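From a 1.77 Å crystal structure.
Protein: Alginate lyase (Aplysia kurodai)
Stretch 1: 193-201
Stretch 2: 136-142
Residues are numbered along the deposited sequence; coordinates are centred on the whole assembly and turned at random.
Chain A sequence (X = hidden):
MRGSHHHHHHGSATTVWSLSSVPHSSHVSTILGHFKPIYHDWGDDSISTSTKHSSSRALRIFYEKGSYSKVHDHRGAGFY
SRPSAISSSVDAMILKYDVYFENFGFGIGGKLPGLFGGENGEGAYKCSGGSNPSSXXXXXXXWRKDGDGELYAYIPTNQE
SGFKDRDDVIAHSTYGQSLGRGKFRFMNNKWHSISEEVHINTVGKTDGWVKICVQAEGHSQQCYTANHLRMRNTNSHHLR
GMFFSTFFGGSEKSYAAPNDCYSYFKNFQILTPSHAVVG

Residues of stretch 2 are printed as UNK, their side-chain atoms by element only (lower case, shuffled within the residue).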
# COMPACT_ATOMS: atom_id res chain seq x y z
N SER A 193 5.68 9.73 7.84
CA SER A 193 4.29 9.99 7.51
C SER A 193 4.14 9.77 6.02
O SER A 193 4.96 10.26 5.22
CB SER A 193 3.87 11.41 7.90
OG SER A 193 3.70 11.49 9.31
N ILE A 194 3.12 9.01 5.64
CA ILE A 194 2.93 8.63 4.25
C ILE A 194 1.57 9.12 3.78
O ILE A 194 0.58 8.94 4.48
CB ILE A 194 3.04 7.10 4.08
CG1 ILE A 194 4.47 6.64 4.42
CG2 ILE A 194 2.64 6.68 2.67
CD1 ILE A 194 4.74 5.18 4.05
N SER A 195 1.53 9.77 2.62
CA SER A 195 0.24 10.04 2.00
C SER A 195 0.23 9.52 0.58
O SER A 195 1.22 9.62 -0.13
CB SER A 195 -0.09 11.55 2.04
OG SER A 195 0.80 12.30 1.25
N GLU A 196 -0.90 8.93 0.19
CA GLU A 196 -1.07 8.46 -1.17
C GLU A 196 -2.41 8.98 -1.66
O GLU A 196 -3.45 8.57 -1.15
CB GLU A 196 -1.03 6.94 -1.27
CG GLU A 196 -1.12 6.43 -2.73
CD GLU A 196 -1.32 4.93 -2.85
OE1 GLU A 196 -2.09 4.36 -2.04
OE2 GLU A 196 -0.71 4.31 -3.76
N GLU A 197 -2.37 9.90 -2.62
CA GLU A 197 -3.57 10.49 -3.18
C GLU A 197 -3.79 9.91 -4.57
O GLU A 197 -2.91 9.95 -5.42
CB GLU A 197 -3.47 12.01 -3.25
CG GLU A 197 -4.70 12.64 -3.91
CD GLU A 197 -4.84 14.14 -3.65
OE1 GLU A 197 -3.91 14.74 -3.08
OE2 GLU A 197 -5.89 14.71 -4.03
N VAL A 198 -4.98 9.36 -4.78
CA VAL A 198 -5.27 8.65 -6.01
C VAL A 198 -6.51 9.21 -6.67
O VAL A 198 -7.56 9.30 -6.04
CB VAL A 198 -5.50 7.14 -5.76
CG1 VAL A 198 -5.88 6.43 -7.07
CG2 VAL A 198 -4.27 6.50 -5.14
N HIS A 199 -6.39 9.62 -7.93
CA HIS A 199 -7.55 10.01 -8.73
C HIS A 199 -7.61 9.08 -9.92
O HIS A 199 -6.70 9.07 -10.75
CB HIS A 199 -7.45 11.48 -9.17
CG HIS A 199 -7.53 12.46 -8.04
ND1 HIS A 199 -8.48 13.46 -8.00
CD2 HIS A 199 -6.82 12.56 -6.90
CE1 HIS A 199 -8.34 14.14 -6.88
NE2 HIS A 199 -7.33 13.63 -6.19
N ILE A 200 -8.66 8.27 -10.01
CA ILE A 200 -8.69 7.27 -11.06
C ILE A 200 -9.08 7.95 -12.36
O ILE A 200 -9.62 9.06 -12.36
CB ILE A 200 -9.65 6.09 -10.73
CG1 ILE A 200 -11.09 6.56 -10.54
CG2 ILE A 200 -9.17 5.34 -9.49
CD1 ILE A 200 -12.03 5.39 -10.17
N ASN A 201 -8.76 7.31 -13.47
CA ASN A 201 -8.96 7.90 -14.78
C ASN A 201 -10.41 8.04 -15.20
O ASN A 201 -11.28 7.29 -14.77
CB ASN A 201 -8.23 7.08 -15.84
CG ASN A 201 -8.75 5.65 -15.91
OD1 ASN A 201 -8.56 4.87 -14.98
ND2 ASN A 201 -9.41 5.30 -17.03
N UNK A 136 -9.93 -5.23 -11.25
CA UNK A 136 -9.32 -4.53 -10.14
C UNK A 136 -8.12 -3.69 -10.54
O UNK A 136 -7.61 -3.81 -11.65
s UNK A 136 -7.89 -6.93 -9.65
c UNK A 136 -8.91 -5.54 -9.05
N UNK A 137 -7.69 -2.84 -9.62
CA UNK A 137 -6.36 -2.25 -9.68
C UNK A 137 -5.83 -2.17 -8.25
O UNK A 137 -6.61 -2.04 -7.31
c UNK A 137 -6.39 -0.87 -10.35
c UNK A 137 -7.25 0.13 -9.62
c UNK A 137 -8.84 2.00 -8.27
c UNK A 137 -8.63 0.18 -9.83
c UNK A 137 -6.68 1.04 -8.74
c UNK A 137 -9.41 1.11 -9.16
c UNK A 137 -7.46 1.97 -8.06
N UNK A 138 -4.52 -2.26 -8.05
CA UNK A 138 -4.01 -2.11 -6.70
C UNK A 138 -2.80 -1.20 -6.71
O UNK A 138 -2.00 -1.23 -7.65
c UNK A 138 -3.67 -3.47 -6.07
o UNK A 138 -2.58 -4.10 -6.72
N UNK A 139 -2.68 -0.39 -5.66
CA UNK A 139 -1.68 0.66 -5.62
C UNK A 139 -0.94 0.65 -4.29
O UNK A 139 -0.82 1.68 -3.63
c UNK A 139 -3.09 2.15 -7.19
c UNK A 139 -4.00 3.40 -7.23
c UNK A 139 -2.33 2.02 -5.86
c UNK A 139 -2.13 2.13 -8.39
N UNK A 140 -0.45 -0.52 -3.90
CA UNK A 140 0.48 -0.62 -2.78
C UNK A 140 1.76 0.18 -3.01
O UNK A 140 2.08 0.57 -4.14
c UNK A 140 0.08 -4.38 -2.00
n UNK A 140 0.76 -7.08 -2.54
n UNK A 140 0.26 -4.96 -3.33
n UNK A 140 0.73 -6.65 -4.81
c UNK A 140 0.84 -2.08 -2.52
c UNK A 140 -0.33 -2.93 -2.07
c UNK A 140 0.58 -6.23 -3.56
N UNK A 141 2.48 0.44 -1.93
CA UNK A 141 3.84 0.97 -2.03
C UNK A 141 4.80 -0.20 -1.86
O UNK A 141 4.40 -1.27 -1.41
c UNK A 141 4.04 4.40 -0.07
c UNK A 141 2.19 3.59 -1.52
c UNK A 141 4.09 2.05 -0.97
c UNK A 141 3.67 3.50 -1.25
N UNK A 142 6.05 -0.01 -2.27
CA UNK A 142 7.08 -0.99 -1.95
C UNK A 142 8.30 -0.26 -1.45
O UNK A 142 8.51 0.90 -1.80
c UNK A 142 8.79 -4.78 -3.63
s UNK A 142 7.29 -4.30 -4.48
c UNK A 142 7.44 -1.85 -3.16
c UNK A 142 6.58 -3.10 -3.33

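Position 136 carries two side-chain atoms, one carbon and then one sulfur. A single carbon ending in sulfur is cysteine, so this is Cys 136; its chi1 is 52° (p), it is out of reach of stretch 1, and it is bonded covalently to a group elsewhere in the structure.

Position 137 has seven carbons, one followed by a ring of six, with no oxygen on the ring. Its CB points toward stretch 1, and the far ring carbon lies 3.6 Å from CG2 of Ile 200. An all-carbon six-membered ring is that of phenylalanine: Phe 137, whose CZ makes this contact, with the methyl approaching the ring obliquely.

Position 138 shows one carbon and one oxygen, out of reach of stretch 1. This is Ser 138, with its OG hydrogen-bonded elsewhere in the structure.

Position 139 has four carbons forked at the second, and CB points toward stretch 1. One terminal carbon is 3.6 Å from CG1 of Val 198, while CB is 3.5 Å from OE2 of Glu 196. The fork one carbon beyond CB distinguishes leucine from isoleucine, which branches at CB itself. The residue is Leu 139, and the carbon meeting Val 198 is CD1.

Position 140 is a chain of three carbons, a nitrogen, and a carbon bearing two more nitrogens. That terminal group is a guanidinium, which identifies Arg 140; its CB points away from stretch 1.

Position 141 repeats the four-carbon pattern forked at the second atom. One branch end lies 3.8 Å from CG2 of Ile 194 and the other 3.7 Å from OE2 of Glu 196. This is Leu 141, using CD2 for the first approach and CD1 for the second.

Position 142 is unbranched: two carbons, a sulfur and a final carbon. The thioether defines Met 142, out of reach of stretch 1.

The two strands run at 157°, close to antiparallel, with axes 9.8 Å apart at closest approach. That spacing leaves room for side chains between them, and alternation sends 137, 139 and 141 toward Ile 194, Glu 196, Val 198 and Ile 200. Together the stretches bury 297 Å². Three of the contacts are apolar pairs, Ile 194 with Leu 141, Val 198 with Leu 139 and Ile 200 with Phe 137, and Glu 196 lies among them with the largest covered area on its stretch. Its OE2 lies 2.6 Å from the backbone O of Leu 139, a separation suggesting that the carboxyl group probably carries a proton, while its OE1 is hydrogen-bonded elsewhere in the structure.

Stretch 2, residues 136-142: CFSLRLM
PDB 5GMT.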